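Local coordinates for protein trans-isoprenyl diphosphate synthase (Caulobacter crescentus, PDB 3OYR) that probably makes octaprenyl diphosphate, the side-chain precursor of isoprenoid quinones, by adding isopentenyl units to farnesyl diphosphate, at residues D25-L30 and E334-F339. Numbering follows the deposited sequence.
Sequences DRLVRL and EELADF
In the conformer described, one of two modelled for Arg26, the side chain forms a side-on, bidentate salt bridge with Glu335 beside a buried leucine pair, joining the first turns of helix 25-45 to helix 328-342, two ends of the chain, in the mainly helical fold of the FPP/GGPP synthase family. Arg26 NE donates to Glu335 OE1 at 2.7 Å in a nearly straight bond (168°), while NH1 reaches Glu335 OE2 at 3.1 Å on a more bent path. The two planes are turned 54° apart, consistent with one straight and one bent bond. OE1 lies in the guanidinium plane yet is met from above the carboxylate, whereas OE2, using its syn lone pair, stands out of the guanidinium plane. This conformer holds CG anti to the backbone nitrogen (chi1 -178°) and bends at chi3, which swings NE toward the glutamate. Replacing Glu335 by alanine removes both acceptors, and the guanidinium would probably be left without this anionic mate and freer to turn. One residue further along each helix, Leu27 CD2 meets Leu336 CD2 at 3.7 Å, an apolar touch on the buried side of the ion pair. Glu331, one turn before Glu335, brings a second carboxylate close to OE2. Leu27 rests on Ala75 of helix 68-79, while Leu336 packs against Leu68 and Met72 of that helix and against Tyr220 and Leu224 of helix 211-238.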
loop_
_atom_site.group_PDB
_atom_site.type_symbol
_atom_site.label_atom_id
_atom_site.label_comp_id
_atom_site.label_asym_id
_atom_site.label_seq_id
_atom_site.Cartn_x
_atom_site.Cartn_y
_atom_site.Cartn_z
ATOM N N ASP B 25 23.542 -15.795 -12.233
ATOM C CA ASP B 25 23.303 -16.902 -13.160
ATOM C C ASP B 25 22.973 -18.217 -12.484
ATOM O O ASP B 25 22.017 -18.876 -12.884
ATOM C CB ASP B 25 24.488 -17.105 -14.130
ATOM C CG ASP B 25 24.615 -15.984 -15.178
ATOM O OD1 ASP B 25 23.865 -14.972 -15.120
ATOM O OD2 ASP B 25 25.493 -16.123 -16.064
ATOM N N ARG B 26 23.735 -18.581 -11.456
ATOM C CA ARG B 26 23.523 -19.845 -10.740
ATOM C C ARG B 26 22.184 -19.834 -9.982
ATOM O O ARG B 26 21.430 -20.819 -10.012
ATOM C CB ARG B 26 24.694 -20.118 -9.787
ATOM C CG ARG B 26 24.613 -21.433 -9.013
ATOM C CD ARG B 26 25.832 -21.589 -8.126
ATOM N NE ARG B 26 27.039 -21.131 -8.804
ATOM C CZ ARG B 26 27.880 -21.924 -9.461
ATOM N NH1 ARG B 26 28.950 -21.411 -10.054
ATOM N NH2 ARG B 26 27.655 -23.229 -9.518
ATOM N N LEU B 27 21.896 -18.715 -9.308
ATOM C CA LEU B 27 20.622 -18.527 -8.614
ATOM C C LEU B 27 19.427 -18.719 -9.576
ATOM O O LEU B 27 18.537 -19.500 -9.298
ATOM C CB LEU B 27 20.555 -17.146 -7.932
ATOM C CG LEU B 27 19.332 -16.861 -7.048
ATOM C CD1 LEU B 27 18.985 -18.027 -6.112
ATOM C CD2 LEU B 27 19.567 -15.627 -6.240
ATOM N N VAL B 28 19.454 -18.018 -10.698
ATOM C CA VAL B 28 18.382 -18.021 -11.680
ATOM C C VAL B 28 18.131 -19.427 -12.226
ATOM O O VAL B 28 16.976 -19.887 -12.313
ATOM C CB VAL B 28 18.726 -17.031 -12.801
ATOM C CG1 VAL B 28 17.818 -17.215 -14.029
ATOM C CG2 VAL B 28 18.634 -15.627 -12.250
ATOM N N ARG B 29 19.224 -20.123 -12.528
ATOM C CA ARG B 29 19.170 -21.483 -13.036
ATOM C C ARG B 29 18.643 -22.480 -11.997
ATOM O O ARG B 29 17.778 -23.296 -12.304
ATOM C CB ARG B 29 20.567 -21.880 -13.478
ATOM C CG ARG B 29 20.656 -23.091 -14.347
ATOM C CD ARG B 29 22.040 -23.133 -14.961
ATOM N NE ARG B 29 23.089 -23.390 -13.968
ATOM C CZ ARG B 29 24.115 -22.575 -13.696
ATOM N NH1 ARG B 29 24.294 -21.420 -14.342
ATOM N NH2 ARG B 29 24.987 -22.933 -12.777
ATOM N N LEU B 30 19.139 -22.403 -10.765
ATOM C CA LEU B 30 18.628 -23.261 -9.693
ATOM C C LEU B 30 17.143 -23.014 -9.393
ATOM O O LEU B 30 16.413 -23.944 -9.038
ATOM C CB LEU B 30 19.448 -23.076 -8.417
ATOM C CG LEU B 30 20.852 -23.688 -8.401
ATOM C CD1 LEU B 30 21.611 -23.062 -7.246
ATOM C CD2 LEU B 30 20.796 -25.229 -8.275
ATOM N N GLU B 334 25.964 -16.731 -2.204
ATOM C CA GLU B 334 27.225 -16.025 -2.029
ATOM C C GLU B 334 27.598 -15.253 -3.283
ATOM O O GLU B 334 28.066 -14.112 -3.206
ATOM C CB GLU B 334 28.311 -16.988 -1.581
ATOM C CG GLU B 334 28.075 -17.458 -0.149
ATOM C CD GLU B 334 29.036 -18.549 0.286
ATOM O OE1 GLU B 334 29.611 -19.227 -0.593
ATOM O OE2 GLU B 334 29.204 -18.734 1.511
ATOM N N GLU B 335 27.302 -15.831 -4.445
ATOM C CA GLU B 335 27.594 -15.148 -5.693
ATOM C C GLU B 335 26.681 -13.932 -5.874
ATOM O O GLU B 335 27.089 -12.912 -6.454
ATOM C CB GLU B 335 27.515 -16.123 -6.892
ATOM C CG GLU B 335 28.665 -17.142 -6.917
ATOM C CD GLU B 335 28.493 -18.230 -7.972
ATOM O OE1 GLU B 335 27.366 -18.443 -8.459
ATOM O OE2 GLU B 335 29.491 -18.886 -8.307
ATOM N N LEU B 336 25.455 -14.028 -5.365
ATOM C CA LEU B 336 24.518 -12.893 -5.404
ATOM C C LEU B 336 24.998 -11.722 -4.540
ATOM O O LEU B 336 24.855 -10.550 -4.924
ATOM C CB LEU B 336 23.101 -13.328 -4.992
ATOM C CG LEU B 336 22.020 -12.246 -4.837
ATOM C CD1 LEU B 336 21.640 -11.648 -6.207
ATOM C CD2 LEU B 336 20.791 -12.785 -4.139
ATOM N N ALA B 337 25.574 -12.044 -3.381
ATOM C CA ALA B 337 26.150 -11.036 -2.485
ATOM C C ALA B 337 27.233 -10.192 -3.170
ATOM O O ALA B 337 27.233 -8.970 -3.051
ATOM C CB ALA B 337 26.684 -11.705 -1.204
ATOM N N ASP B 338 28.126 -10.850 -3.912
ATOM C CA ASP B 338 29.149 -10.163 -4.705
ATOM C C ASP B 338 28.543 -9.396 -5.853
ATOM O O ASP B 338 28.993 -8.283 -6.196
ATOM C CB ASP B 338 30.194 -11.179 -5.211
ATOM C CG ASP B 338 31.079 -11.707 -4.084
ATOM O OD1 ASP B 338 31.209 -11.012 -3.046
ATOM O OD2 ASP B 338 31.625 -12.815 -4.218
ATOM N N PHE B 339 27.506 -9.991 -6.453
ATOM C CA PHE B 339 26.799 -9.356 -7.548
ATOM C C PHE B 339 26.113 -8.062 -7.115
ATOM O O PHE B 339 26.124 -7.075 -7.855
ATOM C CB PHE B 339 25.785 -10.307 -8.196
ATOM C CG PHE B 339 25.050 -9.694 -9.349
ATOM C CD1 PHE B 339 25.669 -9.560 -10.587
ATOM C CD2 PHE B 339 23.751 -9.226 -9.197
ATOM C CE1 PHE B 339 24.993 -8.993 -11.665
ATOM C CE2 PHE B 339 23.069 -8.645 -10.270
ATOM C CZ PHE B 339 23.688 -8.540 -11.502
#